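Local coordinates for protein glycerol trinitrate reductase (Agrobacterium tumefaciens, PDB 5EPD) that probably reduces nitrate esters such as glycerol trinitrate as an FMN-dependent flavoprotein of the Old Yellow Enzyme family, captured here without its flavin, at residues T25-P29 with A38-V42; A280-E286 with R309-N314; Q67-A71 with F340-P344; T61-A66 with K105-V110. One frame throughout, in Å; residues are numbered along the deposited sequence.

Interaction 1 of 4, residues T25-P29 with A38-V42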
loop_
_atom_site.group_PDB
_atom_site.type_symbol
_atom_site.label_atom_id
_atom_site.label_comp_id
_atom_site.label_asym_id
_atom_site.label_seq_id
_atom_site.Cartn_x
_atom_site.Cartn_y
_atom_site.Cartn_z
ATOM N N THR A 25 14.247 -20.518 -0.158
ATOM C CA THR A 25 15.054 -19.338 0.289
ATOM C C THR A 25 14.586 -18.035 -0.418
ATOM O O THR A 25 13.841 -18.057 -1.423
ATOM C CB THR A 25 16.601 -19.597 0.161
ATOM O OG1 THR A 25 17.280 -19.140 1.351
ATOM C CG2 THR A 25 17.228 -18.943 -1.116
ATOM N N LEU A 26 15.040 -16.918 0.151
ATOM C CA LEU A 26 14.642 -15.558 -0.235
ATOM C C LEU A 26 14.778 -15.270 -1.727
ATOM O O LEU A 26 13.954 -14.579 -2.330
ATOM C CB LEU A 26 15.526 -14.555 0.509
ATOM C CG LEU A 26 14.787 -13.412 1.200
ATOM C CD1 LEU A 26 14.431 -13.826 2.616
ATOM C CD2 LEU A 26 15.645 -12.163 1.236
ATOM N N PHE A 27 15.845 -15.805 -2.305
ATOM C CA PHE A 27 16.234 -15.509 -3.675
ATOM C C PHE A 27 15.704 -16.451 -4.742
ATOM O O PHE A 27 15.969 -16.243 -5.919
ATOM C CB PHE A 27 17.752 -15.441 -3.747
ATOM C CG PHE A 27 18.331 -14.509 -2.748
ATOM C CD1 PHE A 27 18.142 -13.145 -2.890
ATOM C CD2 PHE A 27 19.012 -14.992 -1.636
ATOM C CE1 PHE A 27 18.652 -12.268 -1.953
ATOM C CE2 PHE A 27 19.534 -14.121 -0.700
ATOM C CZ PHE A 27 19.351 -12.754 -0.857
ATOM N N GLN A 28 14.929 -17.458 -4.375
ATOM C CA GLN A 28 14.434 -18.360 -5.409
ATOM C C GLN A 28 12.988 -18.039 -5.773
ATOM O O GLN A 28 12.251 -17.488 -4.949
ATOM C CB GLN A 28 14.646 -19.829 -5.038
ATOM C CG GLN A 28 14.474 -20.195 -3.570
ATOM C CD GLN A 28 15.118 -21.534 -3.238
ATOM O OE1 GLN A 28 16.214 -21.847 -3.725
ATOM N NE2 GLN A 28 14.440 -22.339 -2.411
ATOM N N PRO A 29 12.589 -18.357 -7.019
ATOM C CA PRO A 29 11.296 -17.937 -7.523
ATOM C C PRO A 29 10.124 -18.610 -6.830
ATOM O O PRO A 29 10.265 -19.607 -6.121
ATOM C CB PRO A 29 11.315 -18.365 -8.999
ATOM C CG PRO A 29 12.729 -18.619 -9.296
ATOM C CD PRO A 29 13.286 -19.173 -8.017
ATOM N N ALA A 38 10.158 -13.832 -9.536
ATOM C CA ALA A 38 11.573 -14.213 -9.673
ATOM C C ALA A 38 12.215 -14.547 -8.322
ATOM O O ALA A 38 13.142 -15.324 -8.268
ATOM C CB ALA A 38 12.358 -13.119 -10.388
ATOM N N ASN A 39 11.706 -13.969 -7.239
ATOM C CA ASN A 39 12.228 -14.231 -5.890
ATOM C C ASN A 39 11.170 -13.791 -4.856
ATOM O O ASN A 39 10.069 -13.354 -5.208
ATOM C CB ASN A 39 13.565 -13.504 -5.669
ATOM C CG ASN A 39 13.447 -12.006 -5.889
ATOM O OD1 ASN A 39 12.616 -11.339 -5.250
ATOM N ND2 ASN A 39 14.235 -11.469 -6.814
ATOM N N ARG A 40 11.523 -13.895 -3.588
ATOM C CA ARG A 40 10.571 -13.713 -2.518
ATOM C C ARG A 40 10.697 -12.337 -1.875
ATOM O O ARG A 40 10.122 -12.076 -0.795
ATOM C CB ARG A 40 10.762 -14.824 -1.470
ATOM C CG ARG A 40 10.248 -16.174 -1.932
ATOM C CD ARG A 40 10.475 -17.225 -0.862
ATOM N NE ARG A 40 10.116 -18.542 -1.375
ATOM C CZ ARG A 40 9.000 -19.222 -1.078
ATOM N NH1 ARG A 40 8.092 -18.747 -0.219
ATOM N NH2 ARG A 40 8.801 -20.417 -1.639
ATOM N N ILE A 41 11.450 -11.457 -2.527
ATOM C CA ILE A 41 11.641 -10.093 -2.004
ATOM C C ILE A 41 10.618 -9.116 -2.619
ATOM O O ILE A 41 10.505 -8.962 -3.852
ATOM C CB ILE A 41 13.085 -9.599 -2.217
ATOM C CG1 ILE A 41 14.070 -10.540 -1.523
ATOM C CG2 ILE A 41 13.251 -8.183 -1.685
ATOM C CD1 ILE A 41 15.471 -10.404 -2.077
ATOM N N VAL A 42 9.855 -8.467 -1.740
ATOM C CA VAL A 42 8.854 -7.499 -2.167
ATOM C C VAL A 42 9.294 -6.065 -1.845
ATOM O O VAL A 42 9.821 -5.780 -0.754
ATOM C CB VAL A 42 7.511 -7.829 -1.507
ATOM C CG1 VAL A 42 6.436 -6.842 -1.927
ATOM C CG2 VAL A 42 7.134 -9.267 -1.858
#
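The backbones of Leu26 and Arg40 are joined by one hydrogen bond, Arg40 N to Leu26 O at 2.8 Å, where the loop 25-29, folded as a type I turn from Thr25 to Gln28, meets the start of strand 41-43. A CA-H...O contact from Asn39 CA to Gln28 O (3.4 Å) lies beside it. Branched aliphatic groups suit the buried side: Leu26 and Ile41 cross at about a right angle, with Leu26 CD2 3.6 Å from Ile41 CG1. The same isoleucine reaches the aromatic ring of the turn, Ile41 CD1 lying 3.7 Å from Phe27 CE1, because CG1 stands anti to its carbonyl carbon (chi1 -59°). Leu319, Thr323 and Leu326 of helix 319-327 pack on Leu26. Asn39 CG sits between the backbone N and the carbonyl carbon (chi1 57°), which brings OD1 to Ile41 N at 3.0 Å, an Asx turn. Arg40 runs extended past the turn, CD 3.5 Å from Thr25 O. Arg40 NE is buried with no partner in the model, and NH1 provides a polar hold through Asp332 O, whereas the turn is held to the residue just before the strand by a single backbone bond, and to Ile41 by apolar packing.

Interaction 2 of 4, residues A280-E286 with R309-N314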
loop_
_atom_site.group_PDB
_atom_site.type_symbol
_atom_site.label_atom_id
_atom_site.label_comp_id
_atom_site.label_asym_id
_atom_site.label_seq_id
_atom_site.Cartn_x
_atom_site.Cartn_y
_atom_site.Cartn_z
ATOM N N ALA A 280 -5.636 -13.723 -3.182
ATOM C CA ALA A 280 -4.253 -14.168 -3.366
ATOM C C ALA A 280 -3.344 -13.963 -2.134
ATOM O O ALA A 280 -2.516 -14.819 -1.848
ATOM C CB ALA A 280 -3.643 -13.470 -4.576
ATOM N N TYR A 281 -3.474 -12.844 -1.417
ATOM C CA TYR A 281 -2.558 -12.598 -0.307
ATOM C C TYR A 281 -2.991 -11.535 0.684
ATOM O O TYR A 281 -3.728 -10.609 0.349
ATOM C CB TYR A 281 -1.162 -12.236 -0.844
ATOM C CG TYR A 281 -0.992 -10.825 -1.381
ATOM C CD1 TYR A 281 -0.846 -9.743 -0.523
ATOM C CD2 TYR A 281 -0.929 -10.585 -2.754
ATOM C CE1 TYR A 281 -0.659 -8.455 -1.017
ATOM C CE2 TYR A 281 -0.721 -9.303 -3.262
ATOM C CZ TYR A 281 -0.588 -8.242 -2.390
ATOM O OH TYR A 281 -0.397 -6.973 -2.877
ATOM N N ILE A 282 -2.493 -11.684 1.913
ATOM C CA ILE A 282 -2.512 -10.608 2.886
ATOM C C ILE A 282 -1.080 -10.120 3.102
ATOM O O ILE A 282 -0.117 -10.885 3.030
ATOM C CB ILE A 282 -3.183 -10.999 4.237
ATOM C CG1 ILE A 282 -2.505 -12.217 4.885
ATOM C CG2 ILE A 282 -4.682 -11.242 4.036
ATOM C CD1 ILE A 282 -3.035 -12.543 6.263
ATOM N N HIS A 283 -0.969 -8.822 3.353
ATOM C CA HIS A 283 0.306 -8.139 3.557
ATOM C C HIS A 283 0.219 -7.476 4.942
ATOM O O HIS A 283 -0.535 -6.515 5.155
ATOM C CB HIS A 283 0.487 -7.102 2.432
ATOM C CG HIS A 283 1.794 -6.375 2.452
ATOM N ND1 HIS A 283 2.233 -5.636 1.374
ATOM C CD2 HIS A 283 2.763 -6.278 3.397
ATOM C CE1 HIS A 283 3.415 -5.112 1.654
ATOM N NE2 HIS A 283 3.757 -5.483 2.877
ATOM N N VAL A 284 0.987 -7.986 5.886
ATOM C CA VAL A 284 0.805 -7.589 7.267
ATOM C C VAL A 284 2.009 -6.782 7.741
ATOM O O VAL A 284 3.154 -7.263 7.700
ATOM C CB VAL A 284 0.540 -8.813 8.195
ATOM C CG1 VAL A 284 0.304 -8.367 9.639
ATOM C CG2 VAL A 284 -0.657 -9.625 7.680
ATOM N N VAL A 285 1.716 -5.550 8.170
ATOM C CA VAL A 285 2.668 -4.678 8.823
ATOM C C VAL A 285 2.683 -5.137 10.293
ATOM O O VAL A 285 1.670 -4.992 10.997
ATOM C CB VAL A 285 2.209 -3.207 8.718
ATOM C CG1 VAL A 285 3.152 -2.308 9.489
ATOM C CG2 VAL A 285 2.094 -2.766 7.253
ATOM N N GLU A 286 3.801 -5.710 10.750
ATOM C CA GLU A 286 3.795 -6.466 12.003
ATOM C C GLU A 286 4.066 -5.594 13.214
ATOM O O GLU A 286 4.967 -4.788 13.191
ATOM C CB GLU A 286 4.758 -7.656 11.930
ATOM C CG GLU A 286 4.242 -8.789 11.049
ATOM C CD GLU A 286 5.175 -10.000 10.996
ATOM O OE1 GLU A 286 6.272 -9.933 11.599
ATOM O OE2 GLU A 286 4.820 -11.025 10.346
ATOM N N ARG A 309 -3.634 -18.728 1.882
ATOM C CA ARG A 309 -2.764 -18.375 0.754
ATOM C C ARG A 309 -1.514 -17.623 1.251
ATOM O O ARG A 309 -1.105 -17.787 2.406
ATOM C CB ARG A 309 -3.565 -17.529 -0.243
ATOM C CG ARG A 309 -4.168 -18.294 -1.403
ATOM C CD ARG A 309 -5.464 -18.982 -1.042
ATOM N NE ARG A 309 -6.072 -19.548 -2.244
ATOM C CZ ARG A 309 -7.383 -19.724 -2.443
ATOM N NH1 ARG A 309 -8.291 -19.360 -1.536
ATOM N NH2 ARG A 309 -7.794 -20.267 -3.578
ATOM N N THR A 310 -0.926 -16.786 0.392
ATOM C CA THR A 310 0.289 -16.014 0.718
ATOM C C THR A 310 0.171 -14.984 1.857
ATOM O O THR A 310 -0.800 -14.212 1.951
ATOM C CB THR A 310 0.793 -15.280 -0.526
ATOM O OG1 THR A 310 0.906 -16.229 -1.587
ATOM C CG2 THR A 310 2.146 -14.590 -0.281
ATOM N N TYR A 311 1.187 -14.993 2.716
ATOM C CA TYR A 311 1.365 -13.978 3.756
ATOM C C TYR A 311 2.635 -13.203 3.353
ATOM O O TYR A 311 3.712 -13.784 3.168
ATOM C CB TYR A 311 1.506 -14.665 5.107
ATOM C CG TYR A 311 1.570 -13.787 6.346
ATOM C CD1 TYR A 311 2.700 -13.002 6.646
ATOM C CD2 TYR A 311 0.529 -13.816 7.283
ATOM C CE1 TYR A 311 2.755 -12.245 7.830
ATOM C CE2 TYR A 311 0.579 -13.074 8.462
ATOM C CZ TYR A 311 1.679 -12.295 8.743
ATOM O OH TYR A 311 1.674 -11.580 9.929
ATOM N N ILE A 312 2.471 -11.906 3.129
ATOM C CA ILE A 312 3.606 -11.021 2.947
ATOM C C ILE A 312 3.857 -10.309 4.273
ATOM O O ILE A 312 2.987 -9.568 4.774
ATOM C CB ILE A 312 3.348 -9.966 1.861
ATOM C CG1 ILE A 312 2.900 -10.650 0.564
ATOM C CG2 ILE A 312 4.595 -9.106 1.661
ATOM C CD1 ILE A 312 2.637 -9.704 -0.591
ATOM N N ALA A 313 5.033 -10.549 4.846
ATOM C CA ALA A 313 5.440 -9.895 6.080
ATOM C C ALA A 313 6.300 -8.635 5.832
ATOM O O ALA A 313 7.169 -8.606 4.945
ATOM C CB ALA A 313 6.181 -10.889 6.958
ATOM N N ASN A 314 6.042 -7.588 6.615
ATOM C CA ASN A 314 6.801 -6.359 6.514
ATOM C C ASN A 314 7.463 -5.988 7.848
ATOM O O ASN A 314 6.776 -5.571 8.770
ATOM C CB ASN A 314 5.887 -5.245 6.002
ATOM C CG ASN A 314 6.611 -3.925 5.845
ATOM O OD1 ASN A 314 6.318 -2.966 6.545
ATOM N ND2 ASN A 314 7.578 -3.878 4.955
#
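Ile312 N gives Ile282 O the straightest bond of the pair, 2.8 Å with an N-H...O angle of 179°, and Val284 N to Ile312 O (2.8 Å) follows. Ile282 N to Thr310 O and Asn314 N to Val284 O extend the parallel ladder, which fades to a weak bond from Thr310 N to Ala280 O. Beyond the backbone, Tyr311 OH donates to Glu286 OE2 at 3.2 Å, meeting the carboxylate on its anti side.

Ile312 shares a face of the sheet with Tyr281 and His283 and divides its branches between their rings. CD1 sits over one face of Tyr281, 3.7 Å from the centroid, while CG2, anti to the backbone N, lies over His283, 3.9 Å from its centroid. Tyr281 OH and His283 ND1 both bond to Glu194 OE2, so one carboxylate oxygen fixes both rings.

On the other face Val284 and Ile282 meet the Tyr311 ring obliquely from the same side: Val284 CG2 is 3.7 Å from Tyr311 CZ, and Ile282 CD1 lies near Tyr311 CD2. Beta-branched residues suit such extended strands. With axes 4.7 Å apart, strands 281-284 and 310-313 are the sixth and seventh of the eight-stranded TIM barrel.

Interaction 3 of 4, residues Q67-A71 with F340-P344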
loop_
_atom_site.group_PDB
_atom_site.type_symbol
_atom_site.label_atom_id
_atom_site.label_comp_id
_atom_site.label_asym_id
_atom_site.label_seq_id
_atom_site.Cartn_x
_atom_site.Cartn_y
_atom_site.Cartn_z
ATOM N N GLN A 67 14.415 0.680 -12.449
ATOM C CA GLN A 67 15.635 0.560 -11.650
ATOM C C GLN A 67 15.580 -0.486 -10.517
ATOM O O GLN A 67 16.624 -0.979 -10.095
ATOM C CB GLN A 67 15.958 1.900 -10.990
ATOM C CG GLN A 67 16.439 2.998 -11.922
ATOM C CD GLN A 67 16.972 4.182 -11.147
ATOM O OE1 GLN A 67 16.584 4.416 -9.991
ATOM N NE2 GLN A 67 17.882 4.937 -11.773
ATOM N N ARG A 68 14.380 -0.766 -9.987
ATOM C CA ARG A 68 14.176 -1.674 -8.828
ATOM C C ARG A 68 13.429 -2.940 -9.223
ATOM O O ARG A 68 13.002 -3.699 -8.361
ATOM C CB ARG A 68 13.377 -0.926 -7.747
ATOM C CG ARG A 68 14.171 0.237 -7.204
ATOM C CD ARG A 68 13.367 1.348 -6.525
ATOM N NE ARG A 68 14.382 2.242 -5.954
ATOM C CZ ARG A 68 15.146 3.075 -6.677
ATOM N NH1 ARG A 68 14.959 3.216 -8.002
ATOM N NH2 ARG A 68 16.097 3.778 -6.070
ATOM N N ALA A 69 13.314 -3.193 -10.526
ATOM C CA ALA A 69 12.492 -4.272 -11.016
ATOM C C ALA A 69 13.110 -5.669 -10.799
ATOM O O ALA A 69 12.462 -6.686 -11.107
ATOM C CB ALA A 69 12.201 -4.045 -12.481
ATOM N N SER A 70 14.335 -5.742 -10.266
ATOM C CA SER A 70 14.896 -7.046 -9.876
ATOM C C SER A 70 14.179 -7.579 -8.622
ATOM O O SER A 70 14.296 -8.774 -8.279
ATOM C CB SER A 70 16.412 -6.980 -9.677
ATOM O OG SER A 70 16.739 -6.257 -8.510
ATOM N N ALA A 71 13.410 -6.713 -7.953
ATOM C CA ALA A 71 12.489 -7.196 -6.913
ATOM C C ALA A 71 11.527 -8.235 -7.510
ATOM O O ALA A 71 10.944 -8.029 -8.590
ATOM C CB ALA A 71 11.710 -6.048 -6.275
ATOM N N PHE A 340 14.909 -0.226 -0.374
ATOM C CA PHE A 340 14.660 -0.147 -1.808
ATOM C C PHE A 340 14.753 1.295 -2.337
ATOM O O PHE A 340 15.001 1.505 -3.536
ATOM C CB PHE A 340 13.277 -0.708 -2.147
ATOM C CG PHE A 340 13.295 -2.147 -2.545
ATOM C CD1 PHE A 340 13.851 -2.537 -3.764
ATOM C CD2 PHE A 340 12.741 -3.117 -1.722
ATOM C CE1 PHE A 340 13.882 -3.875 -4.139
ATOM C CE2 PHE A 340 12.768 -4.447 -2.093
ATOM C CZ PHE A 340 13.339 -4.823 -3.304
ATOM N N ILE A 341 14.510 2.289 -1.471
ATOM C CA ILE A 341 14.715 3.693 -1.864
ATOM C C ILE A 341 16.195 3.911 -2.244
ATOM O O ILE A 341 16.529 4.374 -3.352
ATOM C CB ILE A 341 14.309 4.684 -0.746
ATOM C CG1 ILE A 341 12.805 4.581 -0.431
ATOM C CG2 ILE A 341 14.673 6.110 -1.155
ATOM C CD1 ILE A 341 12.328 5.550 0.631
ATOM N N ALA A 342 17.083 3.543 -1.325
ATOM C CA ALA A 342 18.497 3.879 -1.486
ATOM C C ALA A 342 19.318 2.834 -2.282
ATOM O O ALA A 342 20.363 3.161 -2.794
ATOM C CB ALA A 342 19.127 4.130 -0.121
ATOM N N ASN A 343 18.834 1.600 -2.392
ATOM C CA ASN A 343 19.532 0.513 -3.131
ATOM C C ASN A 343 18.650 -0.085 -4.237
ATOM O O ASN A 343 17.848 -0.992 -3.960
ATOM C CB ASN A 343 19.961 -0.595 -2.171
ATOM C CG ASN A 343 20.685 -0.049 -0.943
ATOM O OD1 ASN A 343 21.923 -0.042 -0.874
ATOM N ND2 ASN A 343 19.919 0.462 0.012
ATOM N N PRO A 344 18.782 0.419 -5.488
ATOM C CA PRO A 344 17.944 -0.142 -6.574
ATOM C C PRO A 344 18.262 -1.618 -6.846
ATOM O O PRO A 344 17.387 -2.391 -7.297
ATOM C CB PRO A 344 18.265 0.746 -7.801
ATOM C CG PRO A 344 19.541 1.466 -7.459
ATOM C CD PRO A 344 19.609 1.556 -5.937
HETATM O O HOH W 1 16.430 -4.887 -6.288
#
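The loop joining helix 61-66 to strand 73-80 of the TIM barrel meets the end of helix 338-342, and Arg68 carries most of the polar contact. Its side chain is extended from CG to NE, with CG anti to the carbonyl carbon (chi1 -65°), and this carries the guanidinium to the carbonyls of the helix's last turn. There Arg68 NE donates to Phe340 O at 2.6 Å and Arg68 NH2 to Ile341 O at 2.8 Å, both acceptors lying near the guanidinium plane. The third nitrogen, Arg68 NH1, bonds in the carbonyl plane to Gln67 OE1 at 2.8 Å and also to Tyr64 O. Arginine suits this place because its flat, branched donor group can serve several carbonyls at once; three different nitrogens hold its rotation. A positive charge at a helix C-terminus would also be favoured by the dipole.

Pro344 CB lies over one face of the guanidinium, 3.9 Å above its plane and toward the rim. Proline brings no backbone N-H here, but its carbonyl accepts: a water gives a hydrogen bond to Pro344 O (2.9 Å) and also bonds Ser70 OG (2.6 Å), which Glu348 holds as well. Small Ala71 closes the apolar end, CB 3.6 Å from Phe340 CZ, and Met43 of strand 41-43 packs on the same phenylalanine. An arginine bonded to carbonyls of a helix's last turn, with proline and apolar packing beside it, joins the loop leading into strand 73-80 to the end of helix 338-342 in the TIM barrel.

Interaction 4 of 4, residues T61-A66 with K105-V110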
loop_
_atom_site.group_PDB
_atom_site.type_symbol
_atom_site.label_atom_id
_atom_site.label_comp_id
_atom_site.label_asym_id
_atom_site.label_seq_id
_atom_site.Cartn_x
_atom_site.Cartn_y
_atom_site.Cartn_z
ATOM N N THR A 61 9.237 8.482 -13.226
ATOM C CA THR A 61 8.752 7.435 -12.341
ATOM C C THR A 61 8.879 6.027 -12.948
ATOM O O THR A 61 9.245 5.088 -12.237
ATOM C CB THR A 61 7.328 7.757 -11.882
ATOM O OG1 THR A 61 7.360 8.953 -11.094
ATOM C CG2 THR A 61 6.743 6.644 -11.034
ATOM N N ALA A 62 8.599 5.881 -14.243
ATOM C CA ALA A 62 8.878 4.615 -14.945
ATOM C C ALA A 62 10.296 4.150 -14.632
ATOM O O ALA A 62 10.502 3.015 -14.181
ATOM C CB ALA A 62 8.688 4.747 -16.461
ATOM N N GLY A 63 11.264 5.042 -14.847
ATOM C CA GLY A 63 12.671 4.753 -14.544
ATOM C C GLY A 63 12.936 4.259 -13.114
ATOM O O GLY A 63 13.687 3.285 -12.883
ATOM N N TYR A 64 12.321 4.956 -12.167
ATOM C CA TYR A 64 12.440 4.674 -10.750
ATOM C C TYR A 64 12.085 3.244 -10.471
ATOM O O TYR A 64 12.861 2.541 -9.827
ATOM C CB TYR A 64 11.506 5.631 -9.997
ATOM C CG TYR A 64 11.167 5.289 -8.580
ATOM C CD1 TYR A 64 12.126 5.398 -7.577
ATOM C CD2 TYR A 64 9.853 4.944 -8.225
ATOM C CE1 TYR A 64 11.807 5.131 -6.262
ATOM C CE2 TYR A 64 9.509 4.683 -6.906
ATOM C CZ TYR A 64 10.495 4.765 -5.925
ATOM O OH TYR A 64 10.198 4.501 -4.602
ATOM N N TYR A 65 10.932 2.810 -10.976
ATOM C CA TYR A 65 10.441 1.463 -10.728
ATOM C C TYR A 65 11.257 0.435 -11.496
ATOM O O TYR A 65 11.650 -0.586 -10.930
ATOM C CB TYR A 65 8.958 1.326 -11.081
ATOM C CG TYR A 65 8.009 1.962 -10.061
ATOM C CD1 TYR A 65 7.884 1.437 -8.772
ATOM C CD2 TYR A 65 7.255 3.091 -10.384
ATOM C CE1 TYR A 65 7.027 2.010 -7.846
ATOM C CE2 TYR A 65 6.394 3.674 -9.460
ATOM C CZ TYR A 65 6.286 3.135 -8.199
ATOM O OH TYR A 65 5.415 3.710 -7.293
ATOM N N ALA A 66 11.540 0.715 -12.771
ATOM C CA ALA A 66 12.407 -0.174 -13.586
ATOM C C ALA A 66 13.832 -0.379 -13.008
ATOM O O ALA A 66 14.375 -1.483 -13.063
ATOM C CB ALA A 66 12.475 0.323 -15.027
ATOM N N LYS A 105 3.146 3.222 -19.145
ATOM C CA LYS A 105 4.563 3.348 -19.365
ATOM C C LYS A 105 5.371 2.720 -18.219
ATOM O O LYS A 105 6.432 2.129 -18.445
ATOM C CB LYS A 105 4.919 4.812 -19.501
ATOM C CG LYS A 105 4.227 5.530 -20.647
ATOM C CD LYS A 105 5.061 6.753 -21.019
ATOM C CE LYS A 105 4.496 7.524 -22.195
ATOM N NZ LYS A 105 3.468 8.478 -21.709
ATOM N N VAL A 106 4.871 2.852 -16.991
ATOM C CA VAL A 106 5.555 2.328 -15.797
ATOM C C VAL A 106 5.446 0.809 -15.739
ATOM O O VAL A 106 6.444 0.138 -15.526
ATOM C CB VAL A 106 4.983 2.948 -14.502
ATOM C CG1 VAL A 106 5.668 2.380 -13.261
ATOM C CG2 VAL A 106 5.117 4.468 -14.550
ATOM N N THR A 107 4.245 0.264 -15.935
ATOM C CA THR A 107 4.064 -1.195 -16.013
ATOM C C THR A 107 4.907 -1.818 -17.150
ATOM O O THR A 107 5.509 -2.874 -16.986
ATOM C CB THR A 107 2.565 -1.588 -16.153
ATOM O OG1 THR A 107 1.987 -0.927 -17.288
ATOM C CG2 THR A 107 1.787 -1.189 -14.876
ATOM N N ALA A 108 4.976 -1.126 -18.280
ATOM C CA ALA A 108 5.823 -1.524 -19.417
ATOM C C ALA A 108 7.291 -1.561 -19.052
ATOM O O ALA A 108 7.983 -2.544 -19.366
ATOM C CB ALA A 108 5.628 -0.566 -20.586
ATOM N N ALA A 109 7.766 -0.481 -18.425
ATOM C CA ALA A 109 9.181 -0.382 -18.018
ATOM C C ALA A 109 9.595 -1.505 -17.038
ATOM O O ALA A 109 10.664 -2.124 -17.170
ATOM C CB ALA A 109 9.458 0.992 -17.409
ATOM N N VAL A 110 8.724 -1.758 -16.066
ATOM C CA VAL A 110 8.928 -2.833 -15.093
ATOM C C VAL A 110 8.931 -4.221 -15.746
ATOM O O VAL A 110 9.769 -5.082 -15.418
ATOM C CB VAL A 110 7.815 -2.809 -14.016
ATOM C CG1 VAL A 110 7.812 -4.089 -13.174
ATOM C CG2 VAL A 110 7.997 -1.601 -13.132
#
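Tyr65 turns its side chain toward helix 97-112 and presents the CD2 side of its ring to Val106, whose CG1 comes in obliquely at 3.4 Å from Tyr65 CD2. Val106 stands with CG1 anti to the backbone N (chi1 179°), which sends that methyl to the tyrosine and the other, CG2, to the backbone of the facing helix, 3.8 Å from Ala62 N. The methylene of the tyrosine is touched one turn further on, Val110 CG2 lying 3.7 Å from Tyr65 CB. Within its own helix, Tyr64 CD2 sits over one face of the ring; the hydroxyl bonds to Glu77 of strand 73-80.

The two helices belong to the outer layer of the TIM barrel, packing beside one another outside the strands, with segment axes 8.2 Å apart and inclined at 30°. Such closeness is allowed by alanine, whose single methyl keeps the backbones near. Ala109 CB points to the opposing helix and lies 3.9 Å from both Ala62 CB and Ala66 CB, which are one turn apart. Ala66 CB also reaches the backbone of the facing helix, 3.7 Å from Ala109 O. Val110, on the buried side, packs in addition on Ile117 of strand 117-122.

In the fold
Interactions 1 and 3 touch directly: Asn39 ND2 lies 3.1 Å from Ser70 O, probably a hydrogen bond, and Ile41 CG2 packs 3.7 Å from Phe340 CZ, so strand 41-43 and Asn39 shortly before it connect the two. Their centres are about 14 Å apart. Interaction 4 adjoins interaction 3 through Ala69 CB and Val110 O (4.0 Å), since helix 61-66 runs on into the loop 67-71. Interaction 2 reaches the same sheet as interaction 1, their nearest atoms about 4 Å apart, but stands about 24 Å from interaction 4 between centres. In relatives the flavin lies at the C-terminal ends of the barrel strands; this model lacks FMN.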